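Local structure of filamentous hemagglutinin (1RWR) at residues Q37-A42 with V46-G51; A75-V80 with P129-G134; A188-Y193 with I203-R208; L273-A278 with G284-G289. The protein is a Bordetella pertussis adhesin whose amino-terminal TPS domain probably directs its export through the two-partner secretion pathway. All coordinates share one frame; numbering follows the deposited sequence.

Contacts 1 and 2 are buried and adjoin each other, V80 of strand 75-80 packing against F39; both lie in the early part of the beta-helix. Contacts 3 and 4 are partly buried. Contact 2 and contact 3 reach the same antiparallel sheet, through strands 128-132 and 191-194, while contact 2 and contact 4 share the long parallel sheet, whose strands 75-80 and 272-277 lie seven strands apart in its order. Contacts 1 and 4, about 38 Å apart between centres, are apolar, with aromatic rings and valines in one and leucines in the other. Contact 2 adds a water-bridged glutamate, and contact 3 alone carries a direct backbone hydrogen bond between its segments.

Contact 1. Residues Q37-A42 with V46-G51; sequences QQFNVA and VVFNNG
F39 and F48 reach in from opposite directions and meet at a single point, CZ of F39 lying 3.9 Å from CZ of F48. The rings therefore do not stack. F48 CZ sits at the edge of the F39 ring, close to its plane, whereas F39 CZ comes at the F48 ring on a slant. The pair lies inside a parallel beta-helix, with 37-42 following the corner that ends strand 31-36 and 46-51 running along strand 45-50 of a different sheet. F39 reaches inward because its CG is anti to the backbone N (chi1 -170°), and the ring from the loop and the ring from strand 45-50 converge in the interior.

Nearer the short connection between the segments, V41 and V46 pack across each other at about a right angle. V46 CG1 is the methyl that enters, passing 3.6 Å from V41 CG2 and 3.8 Å from V41 CG1, so it rests against both branches of its neighbour. It is placed there by a chi1 of 62°, which sets CG1 between the backbone N and the carbonyl carbon. A78 and V80 of strand 75-80 pack on the F39 ring, I76 on that of F48, and V21 touches both V46 and F48.

The ends of the segments have their own local order. A classic beta bulge at Q37 and Q38 sets both residues opposite V4 through backbone hydrogen bonds. Beyond F48 an Asx turn closes strand 45-50, with the backbone N of G51 donating to N49 OD1 at 3.0 Å.

Contact 2. Residues A75-V80 with P129-G134; sequences AILAEV and PSVNGG
L77 and V131 point at each other tip to tip, while P129 lies slantwise to both L77 and E79. Strand 75-80 is one strand of the long parallel sheet of the beta-helix, and 129-132 belongs to an antiparallel sheet packed on its outside. The two strand axes approach to 9.8 Å and run at 139° to each other; that spacing is too wide for backbone pairing, and the layers meet through side chains.

The touching methyl of L77 is CD2, which stands 3.7 Å from V131 CG2 and 3.9 Å from P129 CB. It gets there because L77 CG is anti to the backbone N (chi1 173°), and its other branch, CD1, goes to P129 CG. E79, two residues on along the same face of the strand, stretches out fully and lays its chain against the proline ring. Its carboxylate carbon CD is 3.6 Å from P129 CG, and its OE2 is 3.4 Å from P129 CD.

The buried carboxylate is well supplied with partners elsewhere. OE1 takes a hydrogen bond from H33 and a salt bridge from K35, and OE2 a salt bridge from R128, the residue just before P129. Such a cluster would be expected to hold the glutamate in its charged form. H33 also packs on both L77 and V131, covering a flank of the apolar patch.

One water completes the polar link between the layers: it donates to E79 OE1 at 3.1 Å and to the carbonyl oxygen O of P129 at 2.6 Å.

Contact 3. Residues A188-Y193 with I203-R208; sequences AGANRY and IAAGAR
With chi1 of I203 at 64°, its CG1 stands between the backbone N and the carbonyl carbon and the ethyl branch is laid against the N191 backbone. Chi2 then extends this branch (174°), carrying CD1 to 3.5 Å from the carbonyl O of N191. The other branch, CG2, lies beside the I203 backbone N and reaches 3.5 Å from the backbone N of R192, with R192 CB close behind. The isoleucine thus straddles the chain from N191 to R192.

Its own backbone is tied down as well. I203 N donates to A190 O at 3.0 Å, a nearly straight bond (167°), although the nitrogen stands well above the carbonyl plane. A190 CB in turn sits 3.3 Å from I203 O and 4.0 Å from A205 CB, and R165 packs against both alanines.

R192 sends its guanidinium group elsewhere, to a salt bridge with D139. Strand 191-194 lies between 135-140 and 199-202 in an antiparallel sheet, with backbone bonds between N191 and V140 and between R192 and T201. The A190-I203 bond extends the pairing with 199-202 by a step, where the chain, having left strand 183-188 of the beta-helix wall, enters this outer sheet.

Contact 4. Residues L273-A278 with G284-G289; sequences LSLKGA and GKLASG
L273 and L286 form the heart of this contact, their side chains slanting past each other. The methyl CD2 of L286 touches both branches of L273, at 4.0 Å from CD1 and 4.0 Å from CD2. L273 CD1 also rests against the backbone, 3.8 Å from the carbonyl O of A287, and lies near L286 CB. L275, the next residue on the same face of its strand, joins more loosely: its CD1 is 4.4 Å from L286 CD1. One leucine of 285-288 thus reaches two successive inward leucines of 273-277. L286 spans them because its CG lies beside the backbone N (chi1 -55°) and the chain beyond is extended, with the two methyls separated between the partners.

The next shell is likewise apolar. Strand 261-268 supplies A266, which packs on both L273 and L286, together with V268 on L273 and L263 on L275. Strand 292-296, the neighbour of 272-277 in the parallel sheet, adds V293 against L273 and L286, and V295 against L286.

Further out, polar bonds fix the backbones: S288 OG is hydrogen-bonded to G271 O, just ahead of strand 272-277, and to A292 N at the start of strand 292-296, while L273 pairs through its backbone with A292 and N294.

The strand axes come within 8.9 Å, run at 135° to each other and belong to different sheets. This is the aliphatic interior of a parallel beta-helix near its C-terminal end, only partly buried here, where side chains from separate sheets meet within a coil.

Contact 1. Residues Q37-A42 with V46-G51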
loop_
_atom_site.group_PDB
_atom_site.type_symbol
_atom_site.label_atom_id
_atom_site.label_comp_id
_atom_site.label_asym_id
_atom_site.label_seq_id
_atom_site.Cartn_x
_atom_site.Cartn_y
_atom_site.Cartn_z
ATOM N N GLN A 37 18.917 0.889 4.864
ATOM C CA GLN A 37 19.624 -0.128 4.088
ATOM C C GLN A 37 18.758 -1.391 3.938
ATOM O O GLN A 37 18.721 -1.989 2.844
ATOM C CB GLN A 37 20.933 -0.474 4.790
ATOM C CG GLN A 37 21.921 -1.203 3.933
ATOM C CD GLN A 37 22.012 -2.665 4.273
ATOM O OE1 GLN A 37 22.101 -3.042 5.457
ATOM N NE2 GLN A 37 21.991 -3.512 3.241
ATOM N N GLN A 38 18.090 -1.768 5.036
ATOM C CA GLN A 38 17.171 -2.889 5.121
ATOM C C GLN A 38 15.937 -2.482 5.936
ATOM O O GLN A 38 16.070 -1.861 7.009
ATOM C CB GLN A 38 17.842 -4.085 5.822
ATOM C CG GLN A 38 18.916 -4.737 4.979
ATOM C CD GLN A 38 19.439 -5.982 5.600
ATOM O OE1 GLN A 38 18.780 -7.043 5.544
ATOM N NE2 GLN A 38 20.605 -5.881 6.225
ATOM N N PHE A 39 14.753 -2.787 5.407
ATOM C CA PHE A 39 13.485 -2.561 6.136
ATOM C C PHE A 39 12.583 -3.772 6.064
ATOM O O PHE A 39 12.141 -4.178 4.969
ATOM C CB PHE A 39 12.746 -1.337 5.597
ATOM C CG PHE A 39 11.590 -0.940 6.442
ATOM C CD1 PHE A 39 11.779 -0.088 7.516
ATOM C CD2 PHE A 39 10.310 -1.447 6.189
ATOM C CE1 PHE A 39 10.713 0.264 8.345
ATOM C CE2 PHE A 39 9.251 -1.133 7.045
ATOM C CZ PHE A 39 9.461 -0.283 8.112
ATOM N N ASN A 40 12.328 -4.365 7.217
ATOM C CA ASN A 40 11.463 -5.513 7.343
ATOM C C ASN A 40 10.730 -5.402 8.657
ATOM O O ASN A 40 11.306 -4.934 9.657
ATOM C CB ASN A 40 12.300 -6.820 7.326
ATOM C CG ASN A 40 13.051 -6.994 6.054
ATOM O OD1 ASN A 40 12.483 -7.449 5.054
ATOM N ND2 ASN A 40 14.318 -6.579 6.037
ATOM N N VAL A 41 9.508 -5.911 8.696
ATOM C CA VAL A 41 8.700 -5.943 9.901
ATOM C C VAL A 41 8.203 -7.395 10.074
ATOM O O VAL A 41 7.706 -8.020 9.136
ATOM C CB VAL A 41 7.511 -4.959 9.822
ATOM C CG1 VAL A 41 6.680 -5.030 11.088
ATOM C CG2 VAL A 41 8.023 -3.533 9.602
ATOM N N ALA A 42 8.349 -7.899 11.292
ATOM C CA ALA A 42 7.895 -9.232 11.666
ATOM C C ALA A 42 6.974 -9.151 12.858
ATOM O O ALA A 42 6.976 -8.181 13.588
ATOM C CB ALA A 42 9.084 -10.076 12.003
ATOM N N VAL A 46 6.006 -3.317 14.490
ATOM C CA VAL A 46 6.992 -2.265 14.676
ATOM C C VAL A 46 6.250 -1.028 15.171
ATOM O O VAL A 46 5.095 -0.828 14.814
ATOM C CB VAL A 46 7.779 -1.912 13.353
ATOM C CG1 VAL A 46 6.892 -1.388 12.220
ATOM C CG2 VAL A 46 8.911 -0.951 13.609
ATOM N N VAL A 47 6.929 -0.220 15.968
ATOM C CA VAL A 47 6.366 1.039 16.418
ATOM C C VAL A 47 7.143 2.191 15.771
ATOM O O VAL A 47 8.363 2.297 15.972
ATOM C CB VAL A 47 6.430 1.142 17.950
ATOM C CG1 VAL A 47 5.914 2.520 18.447
ATOM C CG2 VAL A 47 5.651 0.020 18.549
ATOM N N PHE A 48 6.435 3.079 15.080
ATOM C CA PHE A 48 7.009 4.310 14.586
ATOM C C PHE A 48 6.830 5.382 15.649
ATOM O O PHE A 48 5.717 5.664 16.064
ATOM C CB PHE A 48 6.330 4.775 13.295
ATOM C CG PHE A 48 6.600 3.897 12.135
ATOM C CD1 PHE A 48 7.744 4.053 11.387
ATOM C CD2 PHE A 48 5.702 2.880 11.818
ATOM C CE1 PHE A 48 7.979 3.207 10.279
ATOM C CE2 PHE A 48 5.938 2.054 10.768
ATOM C CZ PHE A 48 7.071 2.212 9.992
ATOM N N ASN A 49 7.924 5.978 16.092
ATOM C CA ASN A 49 7.852 6.899 17.236
ATOM C C ASN A 49 7.609 8.315 16.771
ATOM O O ASN A 49 8.530 9.024 16.432
ATOM C CB ASN A 49 9.111 6.804 18.121
ATOM C CG ASN A 49 8.970 7.567 19.442
ATOM O OD1 ASN A 49 8.008 8.327 19.647
ATOM N ND2 ASN A 49 9.946 7.389 20.335
ATOM N N ASN A 50 6.341 8.720 16.775
ATOM C CA ASN A 50 5.960 10.093 16.433
ATOM C C ASN A 50 5.527 10.861 17.690
ATOM O O ASN A 50 4.576 11.684 17.650
ATOM C CB ASN A 50 4.826 10.062 15.421
ATOM C CG ASN A 50 4.722 11.315 14.563
ATOM O OD1 ASN A 50 5.682 12.068 14.359
ATOM N ND2 ASN A 50 3.536 11.492 13.970
ATOM N N GLY A 51 6.219 10.567 18.793
ATOM C CA GLY A 51 5.868 11.075 20.105
ATOM C C GLY A 51 6.801 12.175 20.575
ATOM O O GLY A 51 7.995 12.072 20.436
#

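Contact 2. Residues A75-V80 with P129-G134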
loop_
_atom_site.group_PDB
_atom_site.type_symbol
_atom_site.label_atom_id
_atom_site.label_comp_id
_atom_site.label_asym_id
_atom_site.label_seq_id
_atom_site.Cartn_x
_atom_site.Cartn_y
_atom_site.Cartn_z
ATOM N N ALA A 75 3.298 12.571 7.696
ATOM C CA ALA A 75 3.537 11.439 6.794
ATOM C C ALA A 75 4.908 10.887 7.150
ATOM O O ALA A 75 5.852 11.634 7.317
ATOM C CB ALA A 75 3.517 11.872 5.336
ATOM N N ILE A 76 4.994 9.574 7.278
ATOM C CA ILE A 76 6.224 8.896 7.603
ATOM C C ILE A 76 6.523 7.976 6.414
ATOM O O ILE A 76 5.757 7.071 6.104
ATOM C CB ILE A 76 6.043 8.069 8.911
ATOM C CG1 ILE A 76 5.782 8.990 10.139
ATOM C CG2 ILE A 76 7.298 7.230 9.187
ATOM C CD1 ILE A 76 5.227 8.285 11.359
ATOM N N LEU A 77 7.625 8.279 5.727
ATOM C CA LEU A 77 8.132 7.511 4.632
ATOM C C LEU A 77 9.344 6.710 5.088
ATOM O O LEU A 77 10.288 7.276 5.654
ATOM C CB LEU A 77 8.619 8.488 3.579
ATOM C CG LEU A 77 9.361 7.943 2.367
ATOM C CD1 LEU A 77 8.537 6.950 1.536
ATOM C CD2 LEU A 77 9.749 9.147 1.512
ATOM N N ALA A 78 9.306 5.415 4.843
ATOM C CA ALA A 78 10.414 4.516 5.030
ATOM C C ALA A 78 10.802 4.059 3.638
ATOM O O ALA A 78 10.005 3.396 2.978
ATOM C CB ALA A 78 9.981 3.280 5.884
ATOM N N GLU A 79 11.998 4.427 3.191
ATOM C CA GLU A 79 12.505 4.109 1.855
ATOM C C GLU A 79 13.727 3.231 1.969
ATOM O O GLU A 79 14.662 3.594 2.667
ATOM C CB GLU A 79 12.950 5.401 1.147
ATOM C CG GLU A 79 13.478 5.159 -0.248
ATOM C CD GLU A 79 14.186 6.358 -0.871
ATOM O OE1 GLU A 79 14.194 7.434 -0.271
ATOM O OE2 GLU A 79 14.676 6.241 -2.025
ATOM N N VAL A 80 13.726 2.088 1.310
ATOM C CA VAL A 80 14.896 1.225 1.280
ATOM C C VAL A 80 15.816 1.661 0.146
ATOM O O VAL A 80 15.394 1.753 -1.006
ATOM C CB VAL A 80 14.516 -0.252 1.110
ATOM C CG1 VAL A 80 15.767 -1.124 0.861
ATOM C CG2 VAL A 80 13.778 -0.751 2.313
ATOM N N PRO A 129 10.844 7.300 -4.186
ATOM C CA PRO A 129 10.222 8.570 -3.786
ATOM C C PRO A 129 11.022 9.778 -4.194
ATOM O O PRO A 129 12.236 9.743 -4.092
ATOM C CB PRO A 129 10.192 8.522 -2.271
ATOM C CG PRO A 129 10.794 7.233 -1.884
ATOM C CD PRO A 129 11.424 6.593 -3.043
ATOM N N SER A 130 10.330 10.801 -4.649
ATOM C CA SER A 130 10.882 12.154 -4.747
ATOM C C SER A 130 10.085 13.015 -3.789
ATOM O O SER A 130 8.872 13.153 -3.962
ATOM C CB SER A 130 10.730 12.661 -6.168
ATOM O OG SER A 130 11.738 12.076 -6.964
ATOM N N VAL A 131 10.747 13.608 -2.803
ATOM C CA VAL A 131 10.091 14.398 -1.767
ATOM C C VAL A 131 10.519 15.883 -1.876
ATOM O O VAL A 131 11.707 16.190 -1.829
ATOM C CB VAL A 131 10.447 13.878 -0.375
ATOM C CG1 VAL A 131 9.832 14.760 0.712
ATOM C CG2 VAL A 131 10.021 12.413 -0.213
ATOM N N ASN A 132 9.534 16.761 -2.012
ATOM C CA ASN A 132 9.718 18.210 -2.085
ATOM C C ASN A 132 8.771 18.816 -1.077
ATOM O O ASN A 132 7.626 19.085 -1.377
ATOM C CB ASN A 132 9.414 18.731 -3.516
ATOM C CG ASN A 132 9.504 20.265 -3.641
ATOM O OD1 ASN A 132 10.381 20.876 -3.044
ATOM N ND2 ASN A 132 8.607 20.877 -4.429
ATOM N N GLY A 133 9.261 19.025 0.138
ATOM C CA GLY A 133 8.430 19.463 1.237
ATOM C C GLY A 133 7.325 18.481 1.464
ATOM O O GLY A 133 7.593 17.281 1.615
ATOM N N GLY A 134 6.092 18.979 1.405
ATOM C CA GLY A 134 4.918 18.140 1.625
ATOM C C GLY A 134 4.547 17.231 0.465
ATOM O O GLY A 134 3.711 16.315 0.624
HETATM O O HOH W 1 14.174 9.673 -2.401
#

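Contact 3. Residues A188-Y193 with I203-R208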
loop_
_atom_site.group_PDB
_atom_site.type_symbol
_atom_site.label_atom_id
_atom_site.label_comp_id
_atom_site.label_asym_id
_atom_site.label_seq_id
_atom_site.Cartn_x
_atom_site.Cartn_y
_atom_site.Cartn_z
ATOM N N ALA A 188 -0.807 -0.543 -10.852
ATOM C CA ALA A 188 0.315 -1.245 -11.446
ATOM C C ALA A 188 0.794 -0.573 -12.705
ATOM O O ALA A 188 0.019 0.135 -13.374
ATOM C CB ALA A 188 -0.055 -2.694 -11.733
ATOM N N GLY A 189 2.062 -0.766 -13.014
ATOM C CA GLY A 189 2.665 -0.232 -14.234
ATOM C C GLY A 189 3.704 0.836 -13.937
ATOM O O GLY A 189 3.985 1.154 -12.785
ATOM N N ALA A 190 4.306 1.336 -15.007
ATOM C CA ALA A 190 5.296 2.388 -14.913
ATOM C C ALA A 190 4.555 3.694 -14.809
ATOM O O ALA A 190 3.959 4.174 -15.777
ATOM C CB ALA A 190 6.239 2.353 -16.110
ATOM N N ASN A 191 4.534 4.205 -13.595
ATOM C CA ASN A 191 3.768 5.393 -13.248
ATOM C C ASN A 191 4.512 6.301 -12.315
ATOM O O ASN A 191 5.269 5.857 -11.476
ATOM C CB ASN A 191 2.461 5.014 -12.520
ATOM C CG ASN A 191 1.446 4.316 -13.411
ATOM O OD1 ASN A 191 0.972 4.874 -14.388
ATOM N ND2 ASN A 191 1.104 3.080 -13.051
ATOM N N ARG A 192 4.259 7.592 -12.422
ATOM C CA ARG A 192 4.492 8.467 -11.301
ATOM C C ARG A 192 3.166 8.515 -10.560
ATOM O O ARG A 192 2.108 8.823 -11.153
ATOM C CB ARG A 192 4.852 9.894 -11.737
ATOM C CG ARG A 192 4.755 10.818 -10.500
ATOM C CD ARG A 192 5.511 12.026 -10.602
ATOM N NE ARG A 192 6.937 11.815 -10.416
ATOM C CZ ARG A 192 7.760 12.792 -10.126
ATOM N NH1 ARG A 192 7.284 14.027 -9.980
ATOM N NH2 ARG A 192 9.042 12.553 -10.013
ATOM N N TYR A 193 3.203 8.209 -9.269
ATOM C CA TYR A 193 2.028 8.330 -8.420
ATOM C C TYR A 193 2.206 9.476 -7.453
ATOM O O TYR A 193 3.143 9.488 -6.643
ATOM C CB TYR A 193 1.827 7.048 -7.646
ATOM C CG TYR A 193 0.472 6.845 -6.987
ATOM C CD1 TYR A 193 -0.662 6.603 -7.742
ATOM C CD2 TYR A 193 0.353 6.840 -5.611
ATOM C CE1 TYR A 193 -1.895 6.363 -7.151
ATOM C CE2 TYR A 193 -0.894 6.598 -5.004
ATOM C CZ TYR A 193 -1.994 6.339 -5.784
ATOM O OH TYR A 193 -3.194 6.027 -5.204
ATOM N N ILE A 203 4.768 6.803 -16.907
ATOM C CA ILE A 203 6.126 7.290 -17.149
ATOM C C ILE A 203 6.914 6.232 -17.948
ATOM O O ILE A 203 6.527 5.057 -18.050
ATOM C CB ILE A 203 6.852 7.656 -15.826
ATOM C CG1 ILE A 203 7.057 6.433 -14.917
ATOM C CG2 ILE A 203 6.142 8.802 -15.101
ATOM C CD1 ILE A 203 7.875 6.725 -13.691
ATOM N N ALA A 204 8.007 6.663 -18.547
ATOM C CA ALA A 204 8.920 5.756 -19.234
ATOM C C ALA A 204 9.749 4.910 -18.257
ATOM O O ALA A 204 10.206 5.358 -17.221
ATOM C CB ALA A 204 9.852 6.581 -20.142
ATOM N N ALA A 205 9.993 3.680 -18.626
ATOM C CA ALA A 205 10.866 2.835 -17.837
ATOM C C ALA A 205 11.861 2.186 -18.743
ATOM O O ALA A 205 11.642 2.075 -19.955
ATOM C CB ALA A 205 10.058 1.783 -17.130
ATOM N N GLY A 206 12.896 1.658 -18.118
ATOM C CA GLY A 206 14.004 1.041 -18.818
ATOM C C GLY A 206 13.711 -0.321 -19.350
ATOM O O GLY A 206 14.387 -0.802 -20.246
ATOM N N ALA A 207 12.704 -0.962 -18.781
ATOM C CA ALA A 207 12.249 -2.240 -19.256
ATOM C C ALA A 207 10.749 -2.351 -19.075
ATOM O O ALA A 207 10.129 -1.550 -18.380
ATOM C CB ALA A 207 12.938 -3.343 -18.469
ATOM N N ARG A 208 10.186 -3.328 -19.767
ATOM C CA ARG A 208 8.794 -3.711 -19.575
ATOM C C ARG A 208 8.564 -4.317 -18.191
ATOM O O ARG A 208 9.492 -4.724 -17.466
ATOM C CB ARG A 208 8.372 -4.659 -20.672
ATOM C CG ARG A 208 8.918 -6.036 -20.467
ATOM C CD ARG A 208 8.677 -6.940 -21.635
ATOM N NE ARG A 208 8.889 -8.308 -21.192
ATOM C CZ ARG A 208 8.940 -9.348 -21.995
ATOM N NH1 ARG A 208 8.810 -9.205 -23.295
ATOM N NH2 ARG A 208 9.124 -10.540 -21.460
#

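Contact 4. Residues L273-A278 with G284-G289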
loop_
_atom_site.group_PDB
_atom_site.type_symbol
_atom_site.label_atom_id
_atom_site.label_comp_id
_atom_site.label_asym_id
_atom_site.label_seq_id
_atom_site.Cartn_x
_atom_site.Cartn_y
_atom_site.Cartn_z
ATOM N N LEU A 273 -20.220 0.078 -10.810
ATOM C CA LEU A 273 -19.215 -0.915 -11.135
ATOM C C LEU A 273 -18.762 -0.592 -12.566
ATOM O O LEU A 273 -19.541 -0.677 -13.514
ATOM C CB LEU A 273 -19.827 -2.316 -10.986
ATOM C CG LEU A 273 -18.941 -3.485 -10.582
ATOM C CD1 LEU A 273 -19.739 -4.670 -10.114
ATOM C CD2 LEU A 273 -18.121 -3.841 -11.811
ATOM N N SER A 274 -17.523 -0.156 -12.729
ATOM C CA SER A 274 -17.048 0.285 -14.022
ATOM C C SER A 274 -15.742 -0.407 -14.408
ATOM O O SER A 274 -14.744 -0.386 -13.631
ATOM C CB SER A 274 -16.888 1.789 -13.975
ATOM O OG SER A 274 -16.168 2.258 -15.094
ATOM N N LEU A 275 -15.740 -1.021 -15.586
ATOM C CA LEU A 275 -14.576 -1.721 -16.123
ATOM C C LEU A 275 -14.172 -1.123 -17.478
ATOM O O LEU A 275 -14.978 -1.064 -18.425
ATOM C CB LEU A 275 -14.829 -3.224 -16.244
ATOM C CG LEU A 275 -15.489 -3.958 -15.047
ATOM C CD1 LEU A 275 -15.702 -5.432 -15.370
ATOM C CD2 LEU A 275 -14.688 -3.850 -13.733
ATOM N N LYS A 276 -12.951 -0.655 -17.591
ATOM C CA LYS A 276 -12.536 -0.022 -18.813
ATOM C C LYS A 276 -11.185 -0.596 -19.182
ATOM O O LYS A 276 -10.200 -0.374 -18.474
ATOM C CB LYS A 276 -12.438 1.502 -18.676
ATOM C CG LYS A 276 -13.688 2.233 -18.161
ATOM C CD LYS A 276 -14.578 2.733 -19.279
ATOM C CE LYS A 276 -15.498 3.901 -18.840
ATOM N NZ LYS A 276 -16.403 4.264 -19.997
ATOM N N GLY A 277 -11.140 -1.363 -20.271
ATOM C CA GLY A 277 -9.886 -1.919 -20.745
ATOM C C GLY A 277 -9.590 -1.707 -22.200
ATOM O O GLY A 277 -10.489 -1.493 -23.007
ATOM N N ALA A 278 -8.324 -1.796 -22.566
ATOM C CA ALA A 278 -7.959 -1.712 -23.959
ATOM C C ALA A 278 -8.175 -3.051 -24.655
ATOM O O ALA A 278 -8.544 -3.074 -25.810
ATOM C CB ALA A 278 -6.533 -1.236 -24.113
ATOM N N GLY A 284 -17.205 -12.482 -14.263
ATOM C CA GLY A 284 -18.029 -13.611 -13.852
ATOM C C GLY A 284 -19.479 -13.302 -13.526
ATOM O O GLY A 284 -20.353 -13.672 -14.345
ATOM N N LYS A 285 -19.775 -12.847 -12.305
ATOM C CA LYS A 285 -21.109 -12.332 -11.933
ATOM C C LYS A 285 -20.907 -10.925 -11.379
ATOM O O LYS A 285 -20.179 -10.750 -10.394
ATOM C CB LYS A 285 -21.839 -13.178 -10.859
ATOM C CG LYS A 285 -22.209 -14.622 -11.288
ATOM C CD LYS A 285 -23.258 -15.290 -10.369
ATOM C CE LYS A 285 -22.750 -15.458 -8.926
ATOM N NZ LYS A 285 -23.635 -16.303 -8.030
ATOM N N LEU A 286 -21.563 -9.943 -11.981
ATOM C CA LEU A 286 -21.533 -8.577 -11.476
ATOM C C LEU A 286 -22.901 -8.207 -10.881
ATOM O O LEU A 286 -23.954 -8.597 -11.413
ATOM C CB LEU A 286 -21.184 -7.601 -12.586
ATOM C CG LEU A 286 -19.883 -7.874 -13.337
ATOM C CD1 LEU A 286 -19.712 -6.885 -14.457
ATOM C CD2 LEU A 286 -18.692 -7.782 -12.372
ATOM N N ALA A 287 -22.902 -7.442 -9.793
ATOM C CA ALA A 287 -24.161 -6.953 -9.241
ATOM C C ALA A 287 -23.955 -5.612 -8.615
ATOM O O ALA A 287 -22.882 -5.332 -8.101
ATOM C CB ALA A 287 -24.731 -7.906 -8.260
ATOM N N SER A 288 -24.971 -4.753 -8.733
ATOM C CA SER A 288 -24.996 -3.449 -8.098
ATOM C C SER A 288 -26.387 -3.305 -7.466
ATOM O O SER A 288 -27.410 -3.600 -8.117
ATOM C CB SER A 288 -24.719 -2.338 -9.103
ATOM O OG SER A 288 -24.829 -1.035 -8.525
ATOM N N GLY A 289 -26.456 -2.899 -6.204
ATOM C CA GLY A 289 -27.737 -2.875 -5.503
ATOM C C GLY A 289 -28.677 -1.778 -5.969
ATOM O O GLY A 289 -29.885 -1.726 -5.555
#